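Local coordinates for protein methyl-coenzyme M reductase subunit beta (Methanosarcina barkeri, PDB 1E6Y) that forms part of the nickel enzyme that reductively cleaves methyl-coenzyme M with coenzyme B, releasing methane in the last step of methanogenesis, at residues Thr3-Asp8 and Asn243-Leu248; Gln233-Ala238 and Val296-Ala301. All blocks are in the same frame, centred on the assembly; numbering follows the deposited sequence.

In the fold
Contacts 1 and 2 illustrate how one helix and the turn that follows it can be held by quite different chemistry. Both are largely buried and lie away from the coenzyme sites, their centres about 12 Å apart, although contact 1 reaches the surface at N245. Contact 1 ties the N-terminal strand 3-7 to the link between helices 228-241 and 247-255, using asparagine amides, backbone bonds and one aromatic face. Contact 2 joins helix 228-241 to helix 296-318 through aliphatic groups, with no hydrogen bond between its segments. The two meet where A244 N lies 3.0 Å from A238 O, a probable hydrogen bond, and where V4 packs on A238.

Contact 1 (Thr3-Asp8 and Asn243-Leu248)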
# COMPACT_ATOMS: atom_id res chain seq x y z
N THR E 3 44.32 4.81 8.14
CA THR E 3 44.45 3.54 8.84
C THR E 3 44.01 3.68 10.29
O THR E 3 44.05 4.77 10.87
CB THR E 3 45.89 3.02 8.81
OG1 THR E 3 46.77 4.01 9.35
CG2 THR E 3 46.31 2.69 7.39
N VAL E 4 43.59 2.57 10.88
CA VAL E 4 43.22 2.51 12.29
C VAL E 4 43.77 1.22 12.87
O VAL E 4 44.13 0.30 12.13
CB VAL E 4 41.69 2.52 12.47
CG1 VAL E 4 41.10 3.84 11.97
CG2 VAL E 4 41.05 1.35 11.73
N ASP E 5 43.86 1.15 14.19
CA ASP E 5 44.10 -0.11 14.88
C ASP E 5 42.76 -0.62 15.40
O ASP E 5 41.99 0.14 15.99
CB ASP E 5 45.06 0.09 16.06
CG ASP E 5 46.44 0.57 15.63
OD1 ASP E 5 46.79 0.45 14.44
OD2 ASP E 5 47.18 1.05 16.50
N ILE E 6 42.46 -1.88 15.13
CA ILE E 6 41.19 -2.47 15.58
C ILE E 6 41.36 -3.14 16.94
O ILE E 6 42.26 -3.96 17.13
CB ILE E 6 40.66 -3.51 14.56
CG1 ILE E 6 40.40 -2.84 13.20
CG2 ILE E 6 39.39 -4.17 15.08
CD1 ILE E 6 39.40 -1.71 13.25
N TYR E 7 40.52 -2.73 17.89
CA TYR E 7 40.50 -3.32 19.23
C TYR E 7 39.17 -4.04 19.45
O TYR E 7 38.13 -3.58 18.97
CB TYR E 7 40.66 -2.23 20.29
CG TYR E 7 42.06 -1.67 20.41
CD1 TYR E 7 42.58 -0.83 19.43
CD2 TYR E 7 42.85 -1.94 21.54
CE1 TYR E 7 43.85 -0.28 19.55
CE2 TYR E 7 44.11 -1.39 21.67
CZ TYR E 7 44.61 -0.56 20.68
OH TYR E 7 45.88 -0.04 20.79
N ASP E 8 39.18 -5.13 20.21
CA ASP E 8 37.95 -5.86 20.49
C ASP E 8 37.09 -5.21 21.57
O ASP E 8 37.42 -4.13 22.08
CB ASP E 8 38.22 -7.34 20.82
CG ASP E 8 39.00 -7.55 22.12
OD1 ASP E 8 39.48 -8.68 22.34
OD2 ASP E 8 39.11 -6.62 22.95
N ASN E 243 35.51 0.06 17.14
CA ASN E 243 36.36 0.48 18.25
C ASN E 243 37.78 0.81 17.79
O ASN E 243 38.77 0.39 18.41
CB ASN E 243 36.37 -0.60 19.34
CG ASN E 243 37.07 -0.16 20.62
OD1 ASN E 243 37.11 1.02 20.94
ND2 ASN E 243 37.61 -1.12 21.36
N ALA E 244 37.88 1.58 16.71
CA ALA E 244 39.18 1.97 16.15
C ALA E 244 40.02 2.73 17.17
O ALA E 244 39.51 3.61 17.87
CB ALA E 244 38.98 2.81 14.90
N ASN E 245 41.27 2.32 17.30
CA ASN E 245 42.24 2.95 18.20
C ASN E 245 41.82 2.92 19.66
O ASN E 245 42.38 3.64 20.48
CB ASN E 245 42.52 4.39 17.75
CG ASN E 245 43.14 4.46 16.37
OD1 ASN E 245 43.67 3.47 15.86
ND2 ASN E 245 43.05 5.63 15.75
N ASN E 246 40.90 2.01 19.98
CA ASN E 246 40.37 1.85 21.34
C ASN E 246 39.72 3.12 21.88
O ASN E 246 39.50 3.25 23.08
CB ASN E 246 41.49 1.41 22.30
CG ASN E 246 41.05 0.31 23.25
OD1 ASN E 246 40.10 -0.42 22.97
ND2 ASN E 246 41.76 0.18 24.36
N LEU E 247 39.37 4.04 20.97
CA LEU E 247 38.80 5.33 21.36
C LEU E 247 37.47 5.15 22.07
O LEU E 247 37.27 5.68 23.17
CB LEU E 247 38.63 6.22 20.13
CG LEU E 247 38.26 7.68 20.39
CD1 LEU E 247 39.36 8.35 21.20
CD2 LEU E 247 38.04 8.41 19.07
N LEU E 248 36.58 4.36 21.47
CA LEU E 248 35.27 4.08 22.06
C LEU E 248 35.42 3.44 23.44
O LEU E 248 34.86 3.93 24.42
CB LEU E 248 34.47 3.14 21.15
CG LEU E 248 33.16 2.57 21.71
CD1 LEU E 248 32.15 3.69 21.92
CD2 LEU E 248 32.62 1.53 20.75
O HOH W 1 44.46 6.22 13.24
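Y7 has its CG anti to the carbonyl carbon (chi1 -74°), which swings the ring over N246, while N243 sets its CG anti to the backbone N (chi1 -172°) and carries its amide towards the carbonyls of Y7 and D8. N246 lies flat on the tyrosine: its CB sits 3.6 Å from the ring centroid of Y7 in a CH-pi contact, and the amide plane is only 16° from that of the ring, so the two groups are stacked. N243 ND2 serves both segments. It donates to D8 O at 3.1 Å, approaching from above the carbonyl plane, and to N246 OD1 at 3.0 Å, with a further weak bond to Y7 O; the amide stacked on Y7 is thereby held in its rotation. An alanine in place of Y7 would probably open a gap where the ring lay and leave N246 without its stacking partner, its amide then held mainly by N243.

Two residues before Y7, N245 grips D5 twice. Its OD1 accepts a nearly straight bond from D5 N at 2.9 Å, and its own N donates to D5 O at 2.6 Å, so a side-chain amide and a backbone N-H together satisfy both polar backbone atoms of one residue. The carboxylate of D5 turns elsewhere, to N17 N. A water joins N245 ND2 to T3 O, and next to this polar row the CB atoms of V4 and A244 touch at 3.7 Å. Two overlapping turns, type II from N243 to N246 and type I' from A244 to L247, shape the partner. N243, N245 and N246 all have positive phi, a left-handed conformation that asparagine tolerates well, and the result is an asparagine-rich turn joining two consecutive helices, 228-241 and 247-255, docked against a strand of a small antiparallel hairpin.

Contact 2 (Gln233-Ala238 and Val296-Ala301); sequences QLLGLA and VPKWNA
While L235 meets A301 and P297 across the contact, Q233 on the same helix turns away, and its side-chain nitrogen is gripped by two acceptors, Q216 OE1 and R383 O, neither of them on the opposing helix. Between segments 233-238 and 296-301 themselves there is no hydrogen bond, and the contact is made by aliphatic carbon.

L235 carries most of it. Its CG stands anti to the carbonyl carbon (chi1 -76°) and the chain runs on extended, so CD1 reaches across to P297 CB at 3.7 Å, meeting the proline ring at a slant. The same methyl lies 4.1 Å from K298 CG, so the lysine contributes the root of its aliphatic chain to the contact. One helical turn on, the methyl of A301 fits against the backbone of the other helix: A301 CB is 3.8 Å from L235 O and 4.0 Å from L235 CB. With no side chain on G236 and only a methyl on A301, the backbones come close, G236 CA and A301 CA being 4.7 Å apart. The short helical segments run roughly parallel, their axes 8.5 Å apart at a crossing angle of -29°.

Helix 228-241 thus lies between two others: L235 faces helix 296-318, while L234 and L237 pack on helix 204-221. At the start of helix 296-318, V296 and P297 also pack on F242 and P246 of the gamma subunit.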
# COMPACT_ATOMS: atom_id res chain seq x y z
N GLN E 233 31.85 7.38 5.46
CA GLN E 233 31.12 6.30 6.13
C GLN E 233 32.05 5.28 6.79
O GLN E 233 31.75 4.77 7.86
CB GLN E 233 30.19 5.60 5.14
CG GLN E 233 29.06 6.49 4.62
CD GLN E 233 28.30 7.18 5.74
OE1 GLN E 233 28.37 8.39 5.90
NE2 GLN E 233 27.58 6.39 6.54
N LEU E 234 33.21 5.05 6.17
CA LEU E 234 34.15 4.06 6.68
C LEU E 234 34.90 4.53 7.92
O LEU E 234 35.25 3.71 8.77
CB LEU E 234 35.14 3.66 5.58
CG LEU E 234 34.53 2.82 4.45
CD1 LEU E 234 35.59 2.48 3.43
CD2 LEU E 234 33.91 1.56 5.02
N LEU E 235 35.12 5.83 8.04
CA LEU E 235 35.63 6.40 9.29
C LEU E 235 34.61 6.19 10.42
O LEU E 235 34.97 5.80 11.53
CB LEU E 235 35.93 7.89 9.13
CG LEU E 235 37.22 8.24 8.37
CD1 LEU E 235 37.23 9.72 8.05
CD2 LEU E 235 38.43 7.86 9.20
N GLY E 236 33.33 6.36 10.10
CA GLY E 236 32.27 6.07 11.05
C GLY E 236 32.23 4.60 11.45
O GLY E 236 32.22 4.28 12.64
N LEU E 237 32.24 3.72 10.46
CA LEU E 237 32.28 2.28 10.72
C LEU E 237 33.47 1.88 11.58
O LEU E 237 33.32 1.17 12.57
CB LEU E 237 32.31 1.50 9.39
CG LEU E 237 32.47 -0.02 9.48
CD1 LEU E 237 31.29 -0.64 10.21
CD2 LEU E 237 32.58 -0.60 8.09
N ALA E 238 34.66 2.35 11.20
CA ALA E 238 35.89 1.99 11.91
C ALA E 238 35.86 2.46 13.36
O ALA E 238 36.09 1.68 14.28
CB ALA E 238 37.10 2.57 11.19
N VAL E 296 36.82 17.18 8.41
CA VAL E 296 35.39 17.13 8.68
C VAL E 296 34.85 15.71 8.85
O VAL E 296 34.20 15.41 9.85
CB VAL E 296 34.58 17.89 7.59
CG1 VAL E 296 33.08 17.74 7.84
CG2 VAL E 296 34.97 19.37 7.58
N PRO E 297 35.20 14.78 7.93
CA PRO E 297 34.77 13.39 8.13
C PRO E 297 35.33 12.74 9.40
O PRO E 297 34.65 11.94 10.04
CB PRO E 297 35.26 12.68 6.86
CG PRO E 297 35.31 13.77 5.83
CD PRO E 297 35.80 14.97 6.60
N LYS E 298 36.55 13.12 9.79
CA LYS E 298 37.14 12.61 11.03
C LYS E 298 36.44 13.15 12.27
O LYS E 298 36.24 12.42 13.24
CB LYS E 298 38.62 12.94 11.09
CG LYS E 298 39.52 11.78 10.73
CD LYS E 298 40.86 11.91 11.42
CE LYS E 298 41.73 10.72 11.12
NZ LYS E 298 43.15 11.13 11.05
N TRP E 299 36.11 14.44 12.25
CA TRP E 299 35.34 15.03 13.34
C TRP E 299 33.99 14.33 13.47
O TRP E 299 33.55 14.02 14.58
CB TRP E 299 35.12 16.53 13.09
CG TRP E 299 34.08 17.12 14.00
CD1 TRP E 299 32.87 17.63 13.64
CD2 TRP E 299 34.12 17.16 15.43
NE1 TRP E 299 32.14 17.98 14.75
CE2 TRP E 299 32.89 17.70 15.87
CE3 TRP E 299 35.08 16.79 16.39
CZ2 TRP E 299 32.58 17.88 17.22
CZ3 TRP E 299 34.77 16.97 17.74
CH2 TRP E 299 33.54 17.51 18.14
N ASN E 300 33.35 14.07 12.34
CA ASN E 300 32.09 13.34 12.33
C ASN E 300 32.24 11.97 12.98
O ASN E 300 31.38 11.56 13.77
CB ASN E 300 31.58 13.18 10.90
CG ASN E 300 30.22 12.53 10.84
OD1 ASN E 300 29.22 13.13 11.25
ND2 ASN E 300 30.18 11.27 10.44
N ALA E 301 33.35 11.29 12.69
CA ALA E 301 33.65 10.00 13.32
C ALA E 301 33.86 10.15 14.83
O ALA E 301 33.42 9.30 15.61
CB ALA E 301 34.88 9.38 12.68